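Local coordinates for transcriptional regulator, LacI family protein (PDB 3K9C) that probably regulates transcription as a DNA-binding factor of the LacI family, recognising cis-regulatory DNA, at residues Q32-A37 against Y42-S47; A112-A117 against A141-G146; E174-L179 against D202-S207; Y220-L225 against H268-A273. All coordinates share one frame; numbering follows the deposited sequence.

Contact 1: Q32-A37 against Y42-S47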
loop_
_atom_site.group_PDB
_atom_site.type_symbol
_atom_site.label_atom_id
_atom_site.label_comp_id
_atom_site.label_asym_id
_atom_site.label_seq_id
_atom_site.Cartn_x
_atom_site.Cartn_y
_atom_site.Cartn_z
ATOM N N GLN B 32 -13.662 3.603 -2.389
ATOM C CA GLN B 32 -14.812 4.452 -2.645
ATOM C C GLN B 32 -15.631 4.009 -3.863
ATOM O O GLN B 32 -16.856 4.159 -3.874
ATOM C CB GLN B 32 -14.357 5.912 -2.777
ATOM C CG GLN B 32 -13.718 6.428 -1.499
ATOM C CD GLN B 32 -14.652 6.296 -0.308
ATOM O OE1 GLN B 32 -14.214 6.126 0.830
ATOM N NE2 GLN B 32 -15.946 6.390 -0.566
ATOM N N ILE B 33 -14.976 3.458 -4.885
ATOM C CA ILE B 33 -15.709 2.998 -6.064
ATOM C C ILE B 33 -16.647 1.865 -5.667
ATOM O O ILE B 33 -17.798 1.819 -6.099
ATOM C CB ILE B 33 -14.754 2.524 -7.181
ATOM C CG1 ILE B 33 -14.041 3.744 -7.782
ATOM C CG2 ILE B 33 -15.534 1.759 -8.258
ATOM C CD1 ILE B 33 -12.962 3.406 -8.794
ATOM N N TYR B 34 -16.146 0.957 -4.837
ATOM C CA TYR B 34 -16.938 -0.160 -4.347
ATOM C C TYR B 34 -18.204 0.381 -3.685
ATOM O O TYR B 34 -19.305 -0.102 -3.946
ATOM C CB TYR B 34 -16.156 -0.950 -3.302
ATOM C CG TYR B 34 -15.447 -2.193 -3.796
ATOM C CD1 TYR B 34 -14.069 -2.316 -3.664
ATOM C CD2 TYR B 34 -16.164 -3.285 -4.309
ATOM C CE1 TYR B 34 -13.407 -3.495 -4.016
ATOM C CE2 TYR B 34 -15.513 -4.472 -4.669
ATOM C CZ TYR B 34 -14.133 -4.568 -4.515
ATOM O OH TYR B 34 -13.465 -5.725 -4.829
ATOM N N ALA B 35 -18.030 1.382 -2.826
ATOM C CA ALA B 35 -19.146 1.978 -2.100
ATOM C C ALA B 35 -20.131 2.698 -3.016
ATOM O O ALA B 35 -21.345 2.527 -2.883
ATOM C CB ALA B 35 -18.620 2.935 -1.020
ATOM N N ALA B 36 -19.623 3.497 -3.950
ATOM C CA ALA B 36 -20.499 4.213 -4.878
ATOM C C ALA B 36 -21.264 3.197 -5.732
ATOM O O ALA B 36 -22.464 3.345 -5.987
ATOM C CB ALA B 36 -19.679 5.140 -5.766
ATOM N N ALA B 37 -20.552 2.157 -6.156
ATOM C CA ALA B 37 -21.126 1.099 -6.973
ATOM C C ALA B 37 -22.311 0.447 -6.266
ATOM O O ALA B 37 -23.382 0.278 -6.853
ATOM C CB ALA B 37 -20.062 0.049 -7.273
ATOM N N TYR B 42 -24.650 -1.933 -8.152
ATOM C CA TYR B 42 -23.664 -2.589 -9.003
ATOM C C TYR B 42 -22.556 -3.262 -8.214
ATOM O O TYR B 42 -22.179 -2.808 -7.135
ATOM C CB TYR B 42 -23.029 -1.576 -9.951
ATOM C CG TYR B 42 -23.814 -1.329 -11.203
ATOM C CD1 TYR B 42 -23.434 -1.919 -12.408
ATOM C CD2 TYR B 42 -24.939 -0.502 -11.194
ATOM C CE1 TYR B 42 -24.149 -1.691 -13.575
ATOM C CE2 TYR B 42 -25.668 -0.272 -12.362
ATOM C CZ TYR B 42 -25.262 -0.868 -13.545
ATOM O OH TYR B 42 -25.954 -0.627 -14.707
ATOM N N ASP B 43 -22.038 -4.353 -8.761
ATOM C CA ASP B 43 -20.936 -5.037 -8.122
ATOM C C ASP B 43 -19.683 -4.596 -8.864
ATOM O O ASP B 43 -19.754 -4.054 -9.966
ATOM C CB ASP B 43 -21.092 -6.554 -8.208
ATOM C CG ASP B 43 -22.050 -7.100 -7.168
ATOM O OD1 ASP B 43 -21.932 -6.716 -5.987
ATOM O OD2 ASP B 43 -22.917 -7.920 -7.528
ATOM N N VAL B 44 -18.531 -4.823 -8.260
ATOM C CA VAL B 44 -17.300 -4.418 -8.895
ATOM C C VAL B 44 -16.365 -5.586 -9.055
ATOM O O VAL B 44 -16.214 -6.409 -8.152
ATOM C CB VAL B 44 -16.589 -3.313 -8.083
ATOM C CG1 VAL B 44 -15.176 -3.100 -8.616
ATOM C CG2 VAL B 44 -17.377 -2.011 -8.180
HETATM N N MSE B 45 -15.749 -5.659 -10.226
HETATM C CA MSE B 45 -14.780 -6.702 -10.494
HETATM C C MSE B 45 -13.437 -5.999 -10.686
HETATM O O MSE B 45 -13.271 -5.213 -11.610
HETATM C CB MSE B 45 -15.152 -7.474 -11.756
HETATM C CG MSE B 45 -14.599 -8.877 -11.762
HETATM SE SE MSE B 45 -14.113 -9.414 -13.550
HETATM C CE MSE B 45 -12.193 -9.594 -13.293
ATOM N N LEU B 46 -12.502 -6.263 -9.786
ATOM C CA LEU B 46 -11.176 -5.671 -9.865
ATOM C C LEU B 46 -10.284 -6.559 -10.710
ATOM O O LEU B 46 -10.462 -7.774 -10.745
ATOM C CB LEU B 46 -10.539 -5.593 -8.482
ATOM C CG LEU B 46 -11.270 -4.902 -7.344
ATOM C CD1 LEU B 46 -10.550 -5.215 -6.035
ATOM C CD2 LEU B 46 -11.324 -3.421 -7.616
ATOM N N SER B 47 -9.331 -5.935 -11.389
ATOM C CA SER B 47 -8.335 -6.636 -12.186
ATOM C C SER B 47 -7.111 -5.798 -11.876
ATOM O O SER B 47 -7.061 -4.611 -12.222
ATOM C CB SER B 47 -8.651 -6.579 -13.674
ATOM O OG SER B 47 -7.694 -7.336 -14.399
HETATM O O HOH W 1 -14.535 -7.508 -6.639
HETATM O O HOH W 2 -19.607 -2.682 -5.416
#

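Contact 2: A112-A117 against A141-G146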
loop_
_atom_site.group_PDB
_atom_site.type_symbol
_atom_site.label_atom_id
_atom_site.label_comp_id
_atom_site.label_asym_id
_atom_site.label_seq_id
_atom_site.Cartn_x
_atom_site.Cartn_y
_atom_site.Cartn_z
ATOM N N ALA B 112 -4.497 23.378 -11.296
ATOM C CA ALA B 112 -5.076 24.096 -10.163
ATOM C C ALA B 112 -4.538 23.570 -8.839
ATOM O O ALA B 112 -4.251 24.340 -7.926
ATOM C CB ALA B 112 -6.603 23.971 -10.186
ATOM N N GLY B 113 -4.402 22.250 -8.737
ATOM C CA GLY B 113 -3.916 21.654 -7.504
ATOM C C GLY B 113 -2.531 22.101 -7.089
ATOM O O GLY B 113 -2.306 22.513 -5.941
ATOM N N ILE B 114 -1.588 22.033 -8.021
ATOM C CA ILE B 114 -0.228 22.420 -7.700
ATOM C C ILE B 114 -0.152 23.926 -7.477
ATOM O O ILE B 114 0.653 24.396 -6.671
ATOM C CB ILE B 114 0.769 21.921 -8.795
ATOM C CG1 ILE B 114 2.200 22.024 -8.274
ATOM C CG2 ILE B 114 0.600 22.709 -10.076
ATOM C CD1 ILE B 114 3.091 20.892 -8.736
ATOM N N THR B 115 -1.009 24.688 -8.159
ATOM C CA THR B 115 -1.020 26.138 -7.962
ATOM C C THR B 115 -1.377 26.427 -6.498
ATOM O O THR B 115 -0.828 27.349 -5.892
ATOM C CB THR B 115 -2.041 26.844 -8.897
ATOM O OG1 THR B 115 -1.747 26.523 -10.257
ATOM C CG2 THR B 115 -1.966 28.350 -8.740
ATOM N N LEU B 116 -2.293 25.636 -5.931
ATOM C CA LEU B 116 -2.678 25.806 -4.521
ATOM C C LEU B 116 -1.460 25.568 -3.631
ATOM O O LEU B 116 -1.218 26.306 -2.676
ATOM C CB LEU B 116 -3.782 24.812 -4.130
ATOM C CG LEU B 116 -5.170 25.001 -4.747
ATOM C CD1 LEU B 116 -6.061 23.828 -4.364
ATOM C CD2 LEU B 116 -5.773 26.328 -4.274
ATOM N N ALA B 117 -0.709 24.514 -3.944
ATOM C CA ALA B 117 0.498 24.173 -3.194
ATOM C C ALA B 117 1.473 25.350 -3.248
ATOM O O ALA B 117 1.990 25.776 -2.222
ATOM C CB ALA B 117 1.152 22.907 -3.788
ATOM N N ALA B 141 3.075 15.753 -16.423
ATOM C CA ALA B 141 3.227 16.948 -17.238
ATOM C C ALA B 141 2.410 18.128 -16.708
ATOM O O ALA B 141 2.930 19.235 -16.580
ATOM C CB ALA B 141 2.853 16.643 -18.684
ATOM N N ASP B 142 1.141 17.902 -16.386
ATOM C CA ASP B 142 0.295 18.990 -15.882
ATOM C C ASP B 142 0.800 19.616 -14.584
ATOM O O ASP B 142 0.833 20.837 -14.453
ATOM C CB ASP B 142 -1.148 18.508 -15.681
ATOM C CG ASP B 142 -1.945 18.491 -16.974
ATOM O OD1 ASP B 142 -1.335 18.651 -18.050
ATOM O OD2 ASP B 142 -3.183 18.315 -16.915
ATOM N N ARG B 143 1.188 18.793 -13.615
ATOM C CA ARG B 143 1.671 19.365 -12.368
ATOM C C ARG B 143 2.993 20.080 -12.577
ATOM O O ARG B 143 3.293 21.042 -11.878
ATOM C CB ARG B 143 1.797 18.296 -11.278
ATOM C CG ARG B 143 0.458 17.860 -10.745
ATOM C CD ARG B 143 0.566 16.703 -9.773
ATOM N NE ARG B 143 -0.731 16.051 -9.636
ATOM C CZ ARG B 143 -0.923 14.871 -9.062
ATOM N NH1 ARG B 143 0.101 14.195 -8.555
ATOM N NH2 ARG B 143 -2.145 14.364 -9.011
ATOM N N ARG B 144 3.780 19.616 -13.539
ATOM C CA ARG B 144 5.056 20.273 -13.818
ATOM C C ARG B 144 4.787 21.642 -14.462
ATOM O O ARG B 144 5.343 22.650 -14.041
ATOM C CB ARG B 144 5.920 19.412 -14.745
ATOM C CG ARG B 144 7.290 20.011 -15.037
ATOM C CD ARG B 144 8.041 19.210 -16.090
ATOM N NE ARG B 144 9.124 20.002 -16.666
ATOM C CZ ARG B 144 10.398 19.934 -16.290
ATOM N NH1 ARG B 144 10.770 19.092 -15.330
ATOM N NH2 ARG B 144 11.300 20.730 -16.861
ATOM N N ALA B 145 3.919 21.677 -15.469
ATOM C CA ALA B 145 3.587 22.937 -16.133
ATOM C C ALA B 145 2.875 23.857 -15.146
ATOM O O ALA B 145 3.151 25.050 -15.074
ATOM C CB ALA B 145 2.701 22.676 -17.334
ATOM N N GLY B 146 1.951 23.295 -14.379
ATOM C CA GLY B 146 1.256 24.104 -13.405
ATOM C C GLY B 146 2.218 24.702 -12.397
ATOM O O GLY B 146 2.058 25.855 -11.999
HETATM O O HOH W 3 -0.400 27.566 -12.382
#

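Contact 3: E174-L179 against D202-S207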
loop_
_atom_site.group_PDB
_atom_site.type_symbol
_atom_site.label_atom_id
_atom_site.label_comp_id
_atom_site.label_asym_id
_atom_site.label_seq_id
_atom_site.Cartn_x
_atom_site.Cartn_y
_atom_site.Cartn_z
ATOM N N GLU B 174 15.830 10.439 -3.774
ATOM C CA GLU B 174 16.863 10.834 -4.727
ATOM C C GLU B 174 16.693 12.283 -5.163
ATOM O O GLU B 174 17.651 13.056 -5.166
ATOM C CB GLU B 174 16.857 9.906 -5.945
ATOM C CG GLU B 174 17.588 8.596 -5.699
ATOM C CD GLU B 174 19.044 8.816 -5.278
ATOM O OE1 GLU B 174 19.849 9.264 -6.123
ATOM O OE2 GLU B 174 19.385 8.553 -4.101
ATOM N N GLY B 175 15.469 12.652 -5.518
ATOM C CA GLY B 175 15.219 14.020 -5.925
ATOM C C GLY B 175 15.586 15.008 -4.835
ATOM O O GLY B 175 16.131 16.065 -5.119
HETATM N N MSE B 176 15.293 14.669 -3.583
HETATM C CA MSE B 176 15.605 15.566 -2.477
HETATM C C MSE B 176 17.116 15.665 -2.294
HETATM O O MSE B 176 17.648 16.738 -1.997
HETATM C CB MSE B 176 14.938 15.077 -1.186
HETATM C CG MSE B 176 14.995 16.065 -0.005
HETATM SE SE MSE B 176 14.149 17.805 -0.360
HETATM C CE MSE B 176 13.096 17.327 -1.879
ATOM N N HIS B 177 17.796 14.538 -2.478
ATOM C CA HIS B 177 19.246 14.487 -2.361
ATOM C C HIS B 177 19.829 15.440 -3.407
ATOM O O HIS B 177 20.665 16.292 -3.097
ATOM C CB HIS B 177 19.728 13.061 -2.616
ATOM C CG HIS B 177 21.214 12.929 -2.687
ATOM N ND1 HIS B 177 22.039 13.252 -1.631
ATOM C CD2 HIS B 177 22.027 12.537 -3.698
ATOM C CE1 HIS B 177 23.298 13.066 -1.990
ATOM N NE2 HIS B 177 23.318 12.633 -3.237
ATOM N N THR B 178 19.368 15.296 -4.644
ATOM C CA THR B 178 19.823 16.150 -5.738
ATOM C C THR B 178 19.642 17.618 -5.352
ATOM O O THR B 178 20.566 18.422 -5.482
ATOM C CB THR B 178 19.009 15.899 -7.025
ATOM O OG1 THR B 178 19.087 14.514 -7.389
ATOM C CG2 THR B 178 19.533 16.753 -8.155
ATOM N N LEU B 179 18.447 17.957 -4.868
ATOM C CA LEU B 179 18.127 19.326 -4.475
ATOM C C LEU B 179 19.027 19.854 -3.370
ATOM O O LEU B 179 19.386 21.026 -3.369
ATOM C CB LEU B 179 16.654 19.428 -4.043
ATOM C CG LEU B 179 15.656 19.129 -5.172
ATOM C CD1 LEU B 179 14.216 19.067 -4.637
ATOM C CD2 LEU B 179 15.800 20.201 -6.249
ATOM N N ASP B 202 11.732 11.271 4.619
ATOM C CA ASP B 202 12.641 10.252 5.146
ATOM C C ASP B 202 14.089 10.694 5.014
ATOM O O ASP B 202 14.893 10.504 5.929
ATOM C CB ASP B 202 12.502 8.924 4.400
ATOM C CG ASP B 202 11.128 8.320 4.514
ATOM O OD1 ASP B 202 10.460 8.515 5.555
ATOM O OD2 ASP B 202 10.726 7.623 3.553
ATOM N N LEU B 203 14.422 11.261 3.861
ATOM C CA LEU B 203 15.777 11.724 3.612
ATOM C C LEU B 203 16.108 12.934 4.467
ATOM O O LEU B 203 17.166 12.991 5.093
ATOM C CB LEU B 203 15.961 12.102 2.139
ATOM C CG LEU B 203 17.365 12.653 1.868
ATOM C CD1 LEU B 203 18.335 11.491 1.883
ATOM C CD2 LEU B 203 17.428 13.378 0.538
ATOM N N LEU B 204 15.202 13.908 4.481
ATOM C CA LEU B 204 15.408 15.134 5.246
ATOM C C LEU B 204 15.631 14.891 6.734
ATOM O O LEU B 204 16.511 15.497 7.335
ATOM C CB LEU B 204 14.217 16.083 5.058
ATOM C CG LEU B 204 14.098 16.765 3.693
ATOM C CD1 LEU B 204 12.864 17.654 3.666
ATOM C CD2 LEU B 204 15.349 17.592 3.436
ATOM N N VAL B 205 14.833 14.012 7.329
ATOM C CA VAL B 205 14.979 13.737 8.750
ATOM C C VAL B 205 16.273 12.970 9.018
ATOM O O VAL B 205 16.922 13.186 10.032
ATOM C CB VAL B 205 13.763 12.948 9.305
ATOM C CG1 VAL B 205 13.711 11.565 8.711
ATOM C CG2 VAL B 205 13.842 12.873 10.821
ATOM N N ARG B 206 16.653 12.088 8.098
ATOM C CA ARG B 206 17.877 11.303 8.250
ATOM C C ARG B 206 19.102 12.156 7.965
ATOM O O ARG B 206 20.230 11.773 8.284
ATOM C CB ARG B 206 17.866 10.099 7.305
ATOM C CG ARG B 206 16.899 9.002 7.705
ATOM C CD ARG B 206 16.849 7.911 6.649
ATOM N NE ARG B 206 16.060 6.761 7.081
ATOM C CZ ARG B 206 14.760 6.794 7.360
ATOM N NH1 ARG B 206 14.075 7.929 7.253
ATOM N NH2 ARG B 206 14.142 5.685 7.747
ATOM N N SER B 207 18.873 13.316 7.364
ATOM C CA SER B 207 19.953 14.230 7.032
ATOM C C SER B 207 20.120 15.271 8.126
ATOM O O SER B 207 20.975 16.149 8.033
ATOM C CB SER B 207 19.661 14.910 5.699
ATOM O OG SER B 207 19.565 13.938 4.673
#

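Contact 4: Y220-L225 against H268-A273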
loop_
_atom_site.group_PDB
_atom_site.type_symbol
_atom_site.label_atom_id
_atom_site.label_comp_id
_atom_site.label_asym_id
_atom_site.label_seq_id
_atom_site.Cartn_x
_atom_site.Cartn_y
_atom_site.Cartn_z
ATOM N N TYR B 220 0.754 15.198 -2.530
ATOM C CA TYR B 220 -0.404 15.285 -3.396
ATOM C C TYR B 220 -1.163 13.958 -3.335
ATOM O O TYR B 220 -0.547 12.888 -3.359
ATOM C CB TYR B 220 0.039 15.603 -4.837
ATOM C CG TYR B 220 -0.986 16.345 -5.664
ATOM C CD1 TYR B 220 -0.782 17.679 -6.036
ATOM C CD2 TYR B 220 -2.156 15.717 -6.090
ATOM C CE1 TYR B 220 -1.723 18.365 -6.816
ATOM C CE2 TYR B 220 -3.100 16.390 -6.860
ATOM C CZ TYR B 220 -2.877 17.712 -7.217
ATOM O OH TYR B 220 -3.823 18.388 -7.950
ATOM N N ASP B 221 -2.491 14.065 -3.228
ATOM C CA ASP B 221 -3.456 12.951 -3.161
ATOM C C ASP B 221 -4.250 12.850 -1.856
ATOM O O ASP B 221 -5.408 12.427 -1.870
ATOM C CB ASP B 221 -2.789 11.580 -3.394
ATOM C CG ASP B 221 -2.338 11.377 -4.830
ATOM O OD1 ASP B 221 -2.786 12.129 -5.723
ATOM O OD2 ASP B 221 -1.541 10.448 -5.064
ATOM N N ASP B 222 -3.624 13.236 -0.744
ATOM C CA ASP B 222 -4.227 13.140 0.589
ATOM C C ASP B 222 -4.581 11.675 0.812
ATOM O O ASP B 222 -5.729 11.332 1.108
ATOM C CB ASP B 222 -5.488 14.014 0.724
ATOM C CG ASP B 222 -5.966 14.139 2.181
ATOM O OD1 ASP B 222 -5.121 14.054 3.096
ATOM O OD2 ASP B 222 -7.179 14.344 2.417
ATOM N N SER B 223 -3.578 10.817 0.654
ATOM C CA SER B 223 -3.762 9.385 0.826
ATOM C C SER B 223 -3.466 9.023 2.278
ATOM O O SER B 223 -3.079 9.886 3.064
ATOM C CB SER B 223 -2.833 8.620 -0.124
ATOM O OG SER B 223 -1.478 8.778 0.241
ATOM N N ARG B 224 -3.643 7.749 2.625
ATOM C CA ARG B 224 -3.421 7.281 3.992
ATOM C C ARG B 224 -2.042 7.640 4.528
ATOM O O ARG B 224 -1.860 7.815 5.731
ATOM C CB ARG B 224 -3.615 5.759 4.084
ATOM C CG ARG B 224 -2.548 4.930 3.375
ATOM C CD ARG B 224 -2.729 3.436 3.648
ATOM N NE ARG B 224 -2.576 3.109 5.065
ATOM C CZ ARG B 224 -1.412 3.042 5.700
ATOM N NH1 ARG B 224 -0.281 3.274 5.043
ATOM N NH2 ARG B 224 -1.379 2.756 6.997
ATOM N N LEU B 225 -1.071 7.755 3.633
ATOM C CA LEU B 225 0.290 8.088 4.033
ATOM C C LEU B 225 0.333 9.451 4.716
ATOM O O LEU B 225 0.989 9.619 5.735
ATOM C CB LEU B 225 1.198 8.118 2.797
ATOM C CG LEU B 225 1.249 6.861 1.924
ATOM C CD1 LEU B 225 2.002 7.154 0.645
ATOM C CD2 LEU B 225 1.914 5.735 2.699
ATOM N N HIS B 268 -8.381 20.500 -3.324
ATOM C CA HIS B 268 -8.265 21.459 -2.232
ATOM C C HIS B 268 -7.050 21.180 -1.376
ATOM O O HIS B 268 -6.533 20.063 -1.351
ATOM C CB HIS B 268 -9.547 21.522 -1.379
ATOM C CG HIS B 268 -10.141 20.193 -1.038
ATOM N ND1 HIS B 268 -9.763 19.465 0.071
ATOM C CD2 HIS B 268 -11.121 19.478 -1.641
ATOM C CE1 HIS B 268 -10.485 18.361 0.139
ATOM N NE2 HIS B 268 -11.317 18.345 -0.889
ATOM N N LEU B 269 -6.579 22.220 -0.700
ATOM C CA LEU B 269 -5.406 22.114 0.149
ATOM C C LEU B 269 -5.755 21.556 1.509
ATOM O O LEU B 269 -6.748 21.939 2.109
ATOM C CB LEU B 269 -4.743 23.482 0.335
ATOM C CG LEU B 269 -3.579 23.484 1.332
ATOM C CD1 LEU B 269 -2.412 22.726 0.739
ATOM C CD2 LEU B 269 -3.174 24.918 1.668
ATOM N N VAL B 270 -4.924 20.642 1.984
ATOM C CA VAL B 270 -5.111 20.044 3.283
ATOM C C VAL B 270 -3.824 20.294 4.047
ATOM O O VAL B 270 -2.813 19.619 3.822
ATOM C CB VAL B 270 -5.375 18.528 3.175
ATOM C CG1 VAL B 270 -5.547 17.925 4.576
ATOM C CG2 VAL B 270 -6.608 18.280 2.334
ATOM N N ARG B 271 -3.865 21.282 4.935
ATOM C CA ARG B 271 -2.707 21.658 5.741
ATOM C C ARG B 271 -2.559 20.820 6.987
ATOM O O ARG B 271 -3.510 20.617 7.743
ATOM C CB ARG B 271 -2.794 23.121 6.181
ATOM C CG ARG B 271 -2.521 24.138 5.112
ATOM C CD ARG B 271 -2.899 25.518 5.610
ATOM N NE ARG B 271 -4.312 25.555 5.983
ATOM C CZ ARG B 271 -4.977 26.658 6.308
ATOM N NH1 ARG B 271 -4.357 27.833 6.308
ATOM N NH2 ARG B 271 -6.266 26.582 6.622
ATOM N N ARG B 272 -1.345 20.345 7.202
ATOM C CA ARG B 272 -1.044 19.565 8.379
ATOM C C ARG B 272 0.216 20.171 8.979
ATOM O O ARG B 272 0.283 21.396 9.118
ATOM C CB ARG B 272 -0.884 18.083 8.024
ATOM C CG ARG B 272 -2.188 17.462 7.503
ATOM C CD ARG B 272 -2.268 15.956 7.765
ATOM N NE ARG B 272 -3.572 15.401 7.397
ATOM C CZ ARG B 272 -3.928 15.070 6.158
ATOM N NH1 ARG B 272 -3.077 15.224 5.147
ATOM N NH2 ARG B 272 -5.146 14.596 5.918
ATOM N N ALA B 273 1.224 19.367 9.291
ATOM C CA ALA B 273 2.419 19.917 9.923
ATOM C C ALA B 273 3.741 19.919 9.153
ATOM O O ALA B 273 4.797 20.158 9.749
ATOM C CB ALA B 273 2.621 19.221 11.268
#

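Contact 1: Q32-A37 against Y42-S47
Y34 OH, packed against L46 CD1 at 3.2 Å, is gripped by two polar partners. One is a water 2.8 Å from Y34 OH, and that water donates to V44 O. Y34 OH is also hydrogen-bonded to A48 N of the second subunit. R53 of that subunit makes a cation-pi contact with the ring. L46 crosses Y34 at about a right angle.
Y42 N donates to A37 O at 2.9 Å. This backbone bond spans the short connection between helix 24-39 and the strand that follows. The two segments run nearly antiparallel, with 153° between their directions. Just past the bond, the methyl of A37 faces the strand and A37 CB meets V44 CG2 at 3.5 Å. I33 CG2 adds a looser touch to V44 CG2.
V44 splits its two branches. CG1 is anti to its backbone N (chi1 169°) and lies over one face of the Y34 ring, near the rim. CG2 is left for A37 and I33. The ring passes close beside the branch point, with Y34 CE2 3.8 Å from V44 CB. A second water donates to Y34 O and Y42 O, and so links the two backbones. A phenylalanine in place of Y34 would probably leave A48 N of the second subunit and the bridging water without their hydroxyl partner.
This is a helix-to-strand joint of a beta-alpha-beta unit in the mixed sheet. Its chemistry divides: aliphatic groups seal the helix onto the strand, while one buried tyrosine carries a polar tip into the dimer interface.

Contact 2: A112-A117 against A141-G146
I114 reaches straight at the backbone of the other helix, around R143 O. I114 CB already lies 4.1 Å from R143 O. There the side chain forks. I114 CG1 is anti to the backbone N (chi1 -166°) and passes R143 O at 3.9 Å. CG2 takes the crowded position between the backbone N and the carbonyl carbon, and I114 CG2 rests 3.5 Å from G146 C. At the tip, I114 CD1 comes to 3.2 Å from R143 O and also touches R143 CB at 3.9 Å. Its chi2 of 144° is off a staggered value, which is consistent with a tight fit against R143 O.
G146 has no side chain, and a CB there would run into I114 CG2. A valine in place of I114 would probably open a gap beside R143 CB, because the CD1 that fills it would be gone.
Beside this apolar contact, one water joins the helices. It donates to T115 OG1 at 2.7 Å and to G146 O at 3.0 Å. T115 OG1 is also bonded to V111 O of its own helix.
Of the R143 side chain, CB is what meets I114. Its extended chain leads away to a salt bridge with D110 and a cation-pi contact with Y220, and NH2 also binds a glycerol, probably from the crystallisation liquor.
The segment axes cross at -43° and approach to 8.3 Å. I114 also packs on F147 of helix 140-153 and on V190 of strand 188-191, so helices 110-123 and 140-153 meet over the parallel sheet.

Contact 3: E174-L179 against D202-S207
L203 and M176, a selenomethionine, cross obliquely, while L204 meets M176 at about a right angle. L203 points at the facing helix. Its CG is anti to the backbone N (chi1 177°), which carries it toward the other helix, and chi2 (75°) turns CD2 to the backbone there. L203 CD2 stops 3.3 Å from H177 N and 3.5 Å from M176 CB. The second value is tighter than usual carbon contact. H177 CB flanks L203 CD2 at 3.9 Å, and the imidazole then turns away.
M176 first extends toward the other helix, then bends at chi2 (59°) and again at the selenium. The bend turns CG and the selenium across L204. L204 CD2 touches M176 CG at 3.8 Å and M176 SE at 4.0 Å. One leucine thus presses on the root of the selenomethionine and the next on its middle.
No hydrogen bond crosses between the segments, and the side chains meet by apolar groups. Each segment keeps side-chain bonds of its own. S207 OG bonds L203 O at 2.6 Å, where the helix gives way to a turn. R206 NH1 and R206 N reach D202 O from opposite faces of its plane. D202, V205 and R206 also pack on the second subunit.
On the inner side, M176 lies on I132 of strand 129-133, and L204 on V211 and I215. Helix 169-181 connects strands 160-164 and 188-191, and helix 194-206 connects 188-191 and 216-218. Such neighbouring helices on a parallel sheet are characteristic of the Rossmann-like lobes of periplasmic-binding-protein folds.

Contact 4: Y220-L225 against H268-A273
D222 sits in a loop with its backbone in the left-handed helical region (phi 58°, psi 55°), and its CA is 7.5 Å from V270 CA at the end of the opposing strand. The carboxylate crosses to R272. D222 OD1 takes both terminal nitrogens of the guanidinium: R272 NH2 donates to it at 2.9 Å, on its syn lone pair, and R272 NH1 donates at 3.1 Å, nearly along the C-O axis. The oxygen lies in the guanidinium plane, and the two flat groups are only 29° apart. This salt bridge ties the loop after strand 216-218 to the end of strand 262-270, where the chain comes back to the lobe of the parallel sheet in the two-lobed periplasmic-binding-protein fold. V270 packs beside the pair. Its CG1 lies over one face of the guanidinium, 3.4 Å above the plane and toward the rim. Its other methyl, V270 CG2, is 4.0 Å from D222 OD2. Strand 235-237 backs the site: T235 bonds the backbone of V270 and touches the R272 side chain, and S237 touches D222. R272 NH1 has a second acceptor in M233 O.

Overall arrangement
From the N terminus, the four contacts follow one another in series; none nests within or crosses another. Contact 1 closes a short connection at the edge of the mixed sheet. Contact 2 closes a longer loop, from helix 110-123 through strand 129-133 to helix 140-153. Contact 3 closes the loop from helix 169-181 through strand 188-191 to helix 194-206, about 38 Å from contact 1 between centres and across the chain's centre from it. Contact 4 closes the widest loop and reaches back to the sheet of contact 1. Contacts 2 and 4 touch, where R143 and G113 meet Y220 and L116 meets H268. Contacts 1 and 3 border the second subunit, and R224 of contact 4 also reaches it.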